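Local atomic coordinates of citrate synthase (Sulfolobus solfataricus, PDB entry 1O7X), a protein that belongs to the citrate synthase family of enzymes and folds into a largely helical subunit that pairs with a second copy in a dimer. Residues 20-24 against 25-29; 45-48 against 49-53; 169-172 against 173-177. All coordinates share one frame; numbering follows the deposited sequence.

Contact 1. Residues 20-24 against 25-29; sequences FIDGE and KGILR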
loop_
_atom_site.group_PDB
_atom_site.type_symbol
_atom_site.label_atom_id
_atom_site.label_comp_id
_atom_site.label_asym_id
_atom_site.label_seq_id
_atom_site.Cartn_x
_atom_site.Cartn_y
_atom_site.Cartn_z
ATOM N N PHE A 20 -11.301 18.240 -12.678
ATOM C CA PHE A 20 -12.402 18.060 -13.629
ATOM C C PHE A 20 -11.840 17.827 -15.024
ATOM O O PHE A 20 -10.920 18.503 -15.482
ATOM C CB PHE A 20 -13.368 19.242 -13.518
ATOM C CG PHE A 20 -14.331 19.245 -14.674
ATOM C CD1 PHE A 20 -15.419 18.392 -14.684
ATOM C CD2 PHE A 20 -14.084 20.073 -15.765
ATOM C CE1 PHE A 20 -16.267 18.374 -15.782
ATOM C CE2 PHE A 20 -14.937 20.065 -16.853
ATOM C CZ PHE A 20 -16.029 19.214 -16.854
ATOM N N ILE A 21 -12.332 16.786 -15.678
ATOM C CA ILE A 21 -11.875 16.391 -16.995
ATOM C C ILE A 21 -13.046 16.324 -17.961
ATOM O O ILE A 21 -14.098 15.869 -17.560
ATOM C CB ILE A 21 -11.196 15.012 -16.988
ATOM C CG1 ILE A 21 -9.799 15.134 -16.369
ATOM C CG2 ILE A 21 -11.088 14.451 -18.393
ATOM C CD1 ILE A 21 -9.440 14.027 -15.407
ATOM N N ASP A 22 -12.825 16.804 -19.175
ATOM C CA ASP A 22 -13.843 16.745 -20.226
ATOM C C ASP A 22 -13.184 16.001 -21.386
ATOM O O ASP A 22 -12.267 16.601 -21.941
ATOM C CB ASP A 22 -14.324 18.125 -20.609
ATOM C CG ASP A 22 -15.497 18.131 -21.569
ATOM O OD1 ASP A 22 -15.574 17.269 -22.463
ATOM O OD2 ASP A 22 -16.335 19.043 -21.391
ATOM N N GLY A 23 -13.485 14.739 -21.635
ATOM C CA GLY A 23 -12.761 13.965 -22.611
ATOM C C GLY A 23 -13.107 14.125 -24.079
ATOM O O GLY A 23 -12.459 13.520 -24.949
ATOM N N GLU A 24 -14.142 14.905 -24.372
ATOM C CA GLU A 24 -14.587 15.204 -25.717
ATOM C C GLU A 24 -13.942 16.514 -26.177
ATOM O O GLU A 24 -13.399 16.660 -27.255
ATOM C CB GLU A 24 -16.094 15.435 -25.716
ATOM C CG GLU A 24 -16.926 14.182 -25.609
ATOM C CD GLU A 24 -18.408 14.416 -25.831
ATOM O OE1 GLU A 24 -18.852 15.561 -26.064
ATOM O OE2 GLU A 24 -19.131 13.390 -25.760
ATOM N N LYS A 25 -13.980 17.477 -25.274
ATOM C CA LYS A 25 -13.447 18.799 -25.492
ATOM C C LYS A 25 -11.976 18.901 -25.122
ATOM O O LYS A 25 -11.313 19.899 -25.426
ATOM C CB LYS A 25 -14.219 19.810 -24.623
ATOM C CG LYS A 25 -15.732 19.663 -24.745
ATOM C CD LYS A 25 -16.456 20.796 -24.034
ATOM C CE LYS A 25 -17.896 20.425 -23.708
ATOM N NZ LYS A 25 -18.645 21.622 -23.218
ATOM N N GLY A 26 -11.472 17.910 -24.395
ATOM C CA GLY A 26 -10.085 17.961 -23.944
ATOM C C GLY A 26 -9.883 19.070 -22.923
ATOM O O GLY A 26 -8.917 19.819 -23.051
ATOM N N ILE A 27 -10.734 19.185 -21.910
ATOM C CA ILE A 27 -10.568 20.205 -20.880
ATOM C C ILE A 27 -10.089 19.615 -19.544
ATOM O O ILE A 27 -10.778 18.812 -18.917
ATOM C CB ILE A 27 -11.871 20.969 -20.564
ATOM C CG1 ILE A 27 -12.701 21.236 -21.815
ATOM C CG2 ILE A 27 -11.597 22.287 -19.856
ATOM C CD1 ILE A 27 -14.179 21.432 -21.499
ATOM N N LEU A 28 -8.940 20.061 -19.066
ATOM C CA LEU A 28 -8.438 19.615 -17.779
ATOM C C LEU A 28 -8.383 20.780 -16.806
ATOM O O LEU A 28 -7.619 21.734 -17.004
ATOM C CB LEU A 28 -7.056 18.958 -17.897
ATOM C CG LEU A 28 -6.403 18.549 -16.571
ATOM C CD1 LEU A 28 -7.190 17.458 -15.860
ATOM C CD2 LEU A 28 -4.969 18.092 -16.797
ATOM N N ARG A 29 -9.175 20.756 -15.738
ATOM C CA ARG A 29 -9.080 21.874 -14.788
ATOM C C ARG A 29 -8.869 21.361 -13.371
ATOM O O ARG A 29 -9.307 20.280 -12.978
ATOM C CB ARG A 29 -10.300 22.775 -14.807
ATOM C CG ARG A 29 -11.084 22.983 -16.089
ATOM C CD ARG A 29 -11.883 24.274 -16.005
ATOM N NE ARG A 29 -12.289 24.747 -17.319
ATOM C CZ ARG A 29 -13.499 24.526 -17.824
ATOM N NH1 ARG A 29 -14.421 23.854 -17.146
ATOM N NH2 ARG A 29 -13.767 25.006 -19.032
#
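F20 and R29 are cross-strand neighbours in a tight antiparallel beta hairpin, strand 19-22 turning back as strand 27-30 with a G1 beta bulge at the turn. The phenyl ring and the guanidinium project together from one face of the hairpin, their planes only 16° apart; ring atom CE2 of F20 comes 3.8 Å from NH1 of R29, an oblique approach. NE of R29 is hydrogen-bonded to OD1 of N34, and NH1 makes a weak hydrogen bond to E367 O of the second subunit, whose Y363 meets the F20 ring. Between F20 and R29 the backbones form a hydrogen-bonded pair, with F20 N to R29 O and R29 N to F20 O both nearly straight.

D22 and I27 make the next pair on this face. Their side chains run alongside each other, the I27 CD1 methyl lying 3.4 Å from D22 CB. On the other face I21 and L28 are likewise neighbours, I21 CG1 meeting L28 CD1 at 3.5 Å, and both side chains touch H183.

At the turn the bulge sets G26 and I27 together opposite D22: I27 N donates to D22 O, and G26 N makes a weak bond to the same oxygen. G26 has positive phi (68°), as is usual at this position of a G1 bulge. With CG anti to the backbone N (chi1 -173°) the D22 carboxylate extends toward the turn, where OD1 takes the amide of K25 and, weakly, that of E24. K25 crosses it with an extended chain, and the NZ of K25 stays at long salt-bridge range from D22 OD2. The amide N of K25 reaches D22 OD1 at 3.2 Å, from above the carboxylate plane.

Contact 2. Residues 45-48 against 49-53; sequences EETI and YLMLY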
loop_
_atom_site.group_PDB
_atom_site.type_symbol
_atom_site.label_atom_id
_atom_site.label_comp_id
_atom_site.label_asym_id
_atom_site.label_seq_id
_atom_site.Cartn_x
_atom_site.Cartn_y
_atom_site.Cartn_z
ATOM N N GLU A 45 4.309 25.656 -6.632
ATOM C CA GLU A 45 3.973 26.132 -5.306
ATOM C C GLU A 45 2.552 26.682 -5.215
ATOM O O GLU A 45 1.811 26.451 -4.248
ATOM C CB GLU A 45 4.964 27.230 -4.898
ATOM C CG GLU A 45 6.337 26.744 -4.499
ATOM C CD GLU A 45 7.369 26.813 -5.600
ATOM O OE1 GLU A 45 6.966 26.881 -6.777
ATOM O OE2 GLU A 45 8.586 26.810 -5.318
ATOM N N GLU A 46 2.124 27.414 -6.237
ATOM C CA GLU A 46 0.799 28.003 -6.266
ATOM C C GLU A 46 -0.224 26.885 -6.428
ATOM O O GLU A 46 -1.300 26.930 -5.847
ATOM C CB GLU A 46 0.674 29.055 -7.376
ATOM C CG GLU A 46 -0.694 29.756 -7.330
ATOM C CD GLU A 46 -0.954 30.615 -8.547
ATOM O OE1 GLU A 46 -0.740 30.104 -9.658
ATOM O OE2 GLU A 46 -1.343 31.792 -8.418
ATOM N N THR A 47 0.142 25.841 -7.174
ATOM C CA THR A 47 -0.703 24.665 -7.348
ATOM C C THR A 47 -0.763 23.866 -6.051
ATOM O O THR A 47 -1.780 23.223 -5.733
ATOM C CB THR A 47 -0.218 23.789 -8.513
ATOM O OG1 THR A 47 -0.095 24.592 -9.687
ATOM C CG2 THR A 47 -1.212 22.668 -8.772
ATOM N N ILE A 48 0.311 23.907 -5.264
ATOM C CA ILE A 48 0.252 23.213 -3.977
ATOM C C ILE A 48 -0.815 23.928 -3.149
ATOM O O ILE A 48 -1.836 23.314 -2.843
ATOM C CB ILE A 48 1.586 23.190 -3.250
ATOM C CG1 ILE A 48 2.591 22.348 -4.036
ATOM C CG2 ILE A 48 1.396 22.638 -1.853
ATOM C CD1 ILE A 48 4.005 22.609 -3.588
ATOM N N TYR A 49 -0.658 25.228 -2.935
ATOM C CA TYR A 49 -1.615 26.040 -2.207
ATOM C C TYR A 49 -3.067 25.843 -2.630
ATOM O O TYR A 49 -3.926 25.675 -1.758
ATOM C CB TYR A 49 -1.281 27.563 -2.317
ATOM C CG TYR A 49 -2.088 28.319 -1.271
ATOM C CD1 TYR A 49 -1.561 28.628 -0.029
ATOM C CD2 TYR A 49 -3.400 28.693 -1.541
ATOM C CE1 TYR A 49 -2.316 29.299 0.914
ATOM C CE2 TYR A 49 -4.168 29.361 -0.604
ATOM C CZ TYR A 49 -3.606 29.657 0.619
ATOM O OH TYR A 49 -4.380 30.310 1.548
ATOM N N LEU A 50 -3.375 25.931 -3.911
ATOM C CA LEU A 50 -4.711 25.779 -4.456
ATOM C C LEU A 50 -5.323 24.410 -4.204
ATOM O O LEU A 50 -6.492 24.183 -3.880
ATOM C CB LEU A 50 -4.636 26.056 -5.973
ATOM C CG LEU A 50 -5.885 25.794 -6.805
ATOM C CD1 LEU A 50 -7.064 26.577 -6.247
ATOM C CD2 LEU A 50 -5.721 26.104 -8.289
ATOM N N MET A 51 -4.498 23.385 -4.437
ATOM C CA MET A 51 -4.978 22.012 -4.269
ATOM C C MET A 51 -5.322 21.812 -2.798
ATOM O O MET A 51 -6.427 21.385 -2.486
ATOM C CB MET A 51 -3.925 21.073 -4.846
ATOM C CG MET A 51 -3.975 21.006 -6.366
ATOM S SD MET A 51 -5.521 20.339 -6.970
ATOM C CE MET A 51 -5.022 19.267 -8.296
ATOM N N LEU A 52 -4.428 22.190 -1.891
ATOM C CA LEU A 52 -4.642 22.009 -0.479
ATOM C C LEU A 52 -5.589 22.971 0.209
ATOM O O LEU A 52 -6.409 22.523 1.023
ATOM C CB LEU A 52 -3.282 21.997 0.224
ATOM C CG LEU A 52 -2.305 20.869 -0.145
ATOM C CD1 LEU A 52 -1.134 20.912 0.838
ATOM C CD2 LEU A 52 -2.947 19.498 -0.211
ATOM N N TYR A 53 -5.475 24.278 -0.008
ATOM C CA TYR A 53 -6.324 25.233 0.692
ATOM C C TYR A 53 -7.607 25.581 -0.052
ATOM O O TYR A 53 -8.433 26.286 0.541
ATOM C CB TYR A 53 -5.569 26.514 1.041
ATOM C CG TYR A 53 -4.441 26.292 2.014
ATOM C CD1 TYR A 53 -3.224 25.785 1.599
ATOM C CD2 TYR A 53 -4.589 26.588 3.357
ATOM C CE1 TYR A 53 -2.185 25.583 2.497
ATOM C CE2 TYR A 53 -3.575 26.389 4.264
ATOM C CZ TYR A 53 -2.372 25.891 3.827
ATOM O OH TYR A 53 -1.345 25.692 4.727
#
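Two successive turns of helix 44-53 make this contact, in which T47 meets M51 and I48 meets L52 one turn further on. The side chains of T47 and M51 leave the helix in the same direction. The CG2 methyl of T47 is anti to its own backbone N (chi1 of the hydroxyl -53°) and stands 4.0 Å from CG of M51; the OG1 branch turns back instead to bond S43 O. The first torsion of M51 (chi1 -78°) keeps its CG close to T47 O as well, and beyond CG the chain bends at chi2 and chi3.

I48 and L52 run alongside each other too, CG2 of I48 facing CD1 of L52 at 4.1 Å. Both pairs belong to a buried helix of the mainly helical citrate synthase fold: T47 and M51 rest on L340 of helix 330-352, while I48 packs on I124 and L52 on A120 of helix 116-138.

The backbone bonds are those of a regular alpha-helix, from Y49 N to E45 O through L52 N to I48 O, the last 3.0 Å long and nearly straight. On another side of the helix Y49 and Y53 overlap, Y53 CD1 lying 3.6 Å above one face of the Y49 ring, toward its rim. The Y49 side chain also packs on L65 of helix 59-70.

Contact 3. Residues 169-172 against 173-177; sequences EINA and MDKAL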
loop_
_atom_site.group_PDB
_atom_site.type_symbol
_atom_site.label_atom_id
_atom_site.label_comp_id
_atom_site.label_asym_id
_atom_site.label_seq_id
_atom_site.Cartn_x
_atom_site.Cartn_y
_atom_site.Cartn_z
ATOM N N GLU A 169 15.254 25.310 -17.764
ATOM C CA GLU A 169 15.250 24.106 -16.958
ATOM C C GLU A 169 14.327 24.207 -15.749
ATOM O O GLU A 169 13.318 23.482 -15.654
ATOM C CB GLU A 169 16.679 23.828 -16.479
ATOM C CG GLU A 169 17.616 23.600 -17.654
ATOM C CD GLU A 169 18.992 23.151 -17.221
ATOM O OE1 GLU A 169 19.539 23.654 -16.227
ATOM O OE2 GLU A 169 19.540 22.265 -17.898
ATOM N N ILE A 170 14.552 25.213 -14.894
ATOM C CA ILE A 170 13.718 25.420 -13.721
ATOM C C ILE A 170 12.258 25.499 -14.118
ATOM O O ILE A 170 11.385 25.029 -13.402
ATOM C CB ILE A 170 14.055 26.697 -12.936
ATOM C CG1 ILE A 170 15.507 26.620 -12.480
ATOM C CG2 ILE A 170 13.088 26.910 -11.775
ATOM C CD1 ILE A 170 15.952 27.772 -11.630
ATOM N N ASN A 171 11.992 26.160 -15.225
ATOM C CA ASN A 171 10.661 26.312 -15.754
ATOM C C ASN A 171 10.066 24.985 -16.203
ATOM O O ASN A 171 8.879 24.721 -15.978
ATOM C CB ASN A 171 10.768 27.256 -16.963
ATOM C CG ASN A 171 9.357 27.600 -17.406
ATOM O OD1 ASN A 171 8.706 28.357 -16.673
ATOM N ND2 ASN A 171 8.927 27.043 -18.530
ATOM N N ALA A 172 10.872 24.180 -16.900
ATOM C CA ALA A 172 10.359 22.910 -17.433
ATOM C C ALA A 172 10.067 21.961 -16.275
ATOM O O ALA A 172 8.959 21.420 -16.224
ATOM C CB ALA A 172 11.254 22.359 -18.517
ATOM N N MET A 173 10.961 21.841 -15.302
ATOM C CA MET A 173 10.698 21.014 -14.138
ATOM C C MET A 173 9.431 21.496 -13.425
ATOM O O MET A 173 8.523 20.687 -13.198
ATOM C CB MET A 173 11.847 20.994 -13.122
ATOM C CG MET A 173 11.659 19.855 -12.107
ATOM S SD MET A 173 11.530 18.279 -12.976
ATOM C CE MET A 173 10.064 17.540 -12.293
ATOM N N ASP A 174 9.372 22.770 -13.060
ATOM C CA ASP A 174 8.241 23.382 -12.390
ATOM C C ASP A 174 6.908 23.234 -13.110
ATOM O O ASP A 174 5.874 23.096 -12.446
ATOM C CB ASP A 174 8.536 24.872 -12.142
ATOM C CG ASP A 174 7.337 25.650 -11.618
ATOM O OD1 ASP A 174 6.684 26.362 -12.424
ATOM O OD2 ASP A 174 7.033 25.527 -10.403
ATOM N N LYS A 175 6.867 23.271 -14.438
ATOM C CA LYS A 175 5.604 23.127 -15.166
ATOM C C LYS A 175 5.168 21.660 -15.218
ATOM O O LYS A 175 3.984 21.321 -15.156
ATOM C CB LYS A 175 5.653 23.687 -16.589
ATOM C CG LYS A 175 6.010 25.145 -16.708
ATOM C CD LYS A 175 5.274 26.015 -15.708
ATOM C CE LYS A 175 5.985 27.360 -15.621
ATOM N NZ LYS A 175 5.625 28.041 -14.341
ATOM N N ALA A 176 6.200 20.807 -15.274
ATOM C CA ALA A 176 6.019 19.369 -15.242
ATOM C C ALA A 176 5.210 18.968 -14.000
ATOM O O ALA A 176 4.269 18.191 -14.113
ATOM C CB ALA A 176 7.365 18.665 -15.200
ATOM N N LEU A 177 5.597 19.531 -12.866
ATOM C CA LEU A 177 4.995 19.281 -11.576
ATOM C C LEU A 177 3.523 19.653 -11.539
ATOM O O LEU A 177 2.692 18.848 -11.085
ATOM C CB LEU A 177 5.775 19.964 -10.454
ATOM C CG LEU A 177 7.240 19.545 -10.254
ATOM C CD1 LEU A 177 7.936 20.444 -9.253
ATOM C CD2 LEU A 177 7.338 18.091 -9.824
#
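M173, A172 and N171 bury the most surface where one turn of helix 167-180 meets the next, and each does so differently. M173 follows directly on residues 169-172. Its amide N bonds E169 O at 2.9 Å, nearly straight, and CB of M173 lies 3.8 Å from E169 O. With CG anti to the backbone N (chi1 -166°) and the chain bent further out, the side chain leaves the turn and packs on L157 of helix 152-161 and on L323 of helix 316-323.

The methyl of A172 packs outward on L278 of helix 266-279 and V319 of helix 316-323. A172 O accepts two bonds, from A176 N at 3.0 Å and, weakly, from K175 N, and CB of A176 lies 3.3 Å from the same oxygen.

N171 is the polar member. Its amide group meets the K175 side chain obliquely, OD1 of N171 coming 3.1 Å from CE of K175, whereas NZ of K175 lies 3.9 Å from that oxygen and turns elsewhere. The first torsion of K175 (chi1 -58°) sets its CG beside N171 O, and the bend at chi2 (-45°) then helps turn the chain end toward D174. There the NZ of K175 forms a salt bridge with D174 OD1 at 2.8 Å, met nearly along its C-O axis, and it also bonds G42 O. The second oxygen, D174 OD2, accepts the amide of Y44, so the carboxylate is gripped at both ends and its rotation is restricted.

Apolar faces on neighbouring helices, with charged groups paired within the helix (D174 with K175) or with residues outside it (E169 with R281, D174 with Y44), are the pattern of a buried alpha-helix within the helical citrate synthase fold.

Contact 1 is a surface hairpin, set toward the second subunit, whereas contacts 2 and 3 are buried turns of two separate helices, 44-53 and 167-180. The hairpin relies on paired strand backbones and a polar turn; the helices rely on i to i+4 backbone bonds, with apolar pairs in contact 2 and an asparagine-lysine-aspartate group in contact 3. Contacts 2 and 3 touch where E45 OE1 stands 3.9 Å from D174 OD2. These are like charges, not a bonded pair, and K175 may ease their proximity. Contact 1 touches neither, its nearest atoms about 6 Å from contact 2 and about 10 Å from contact 3.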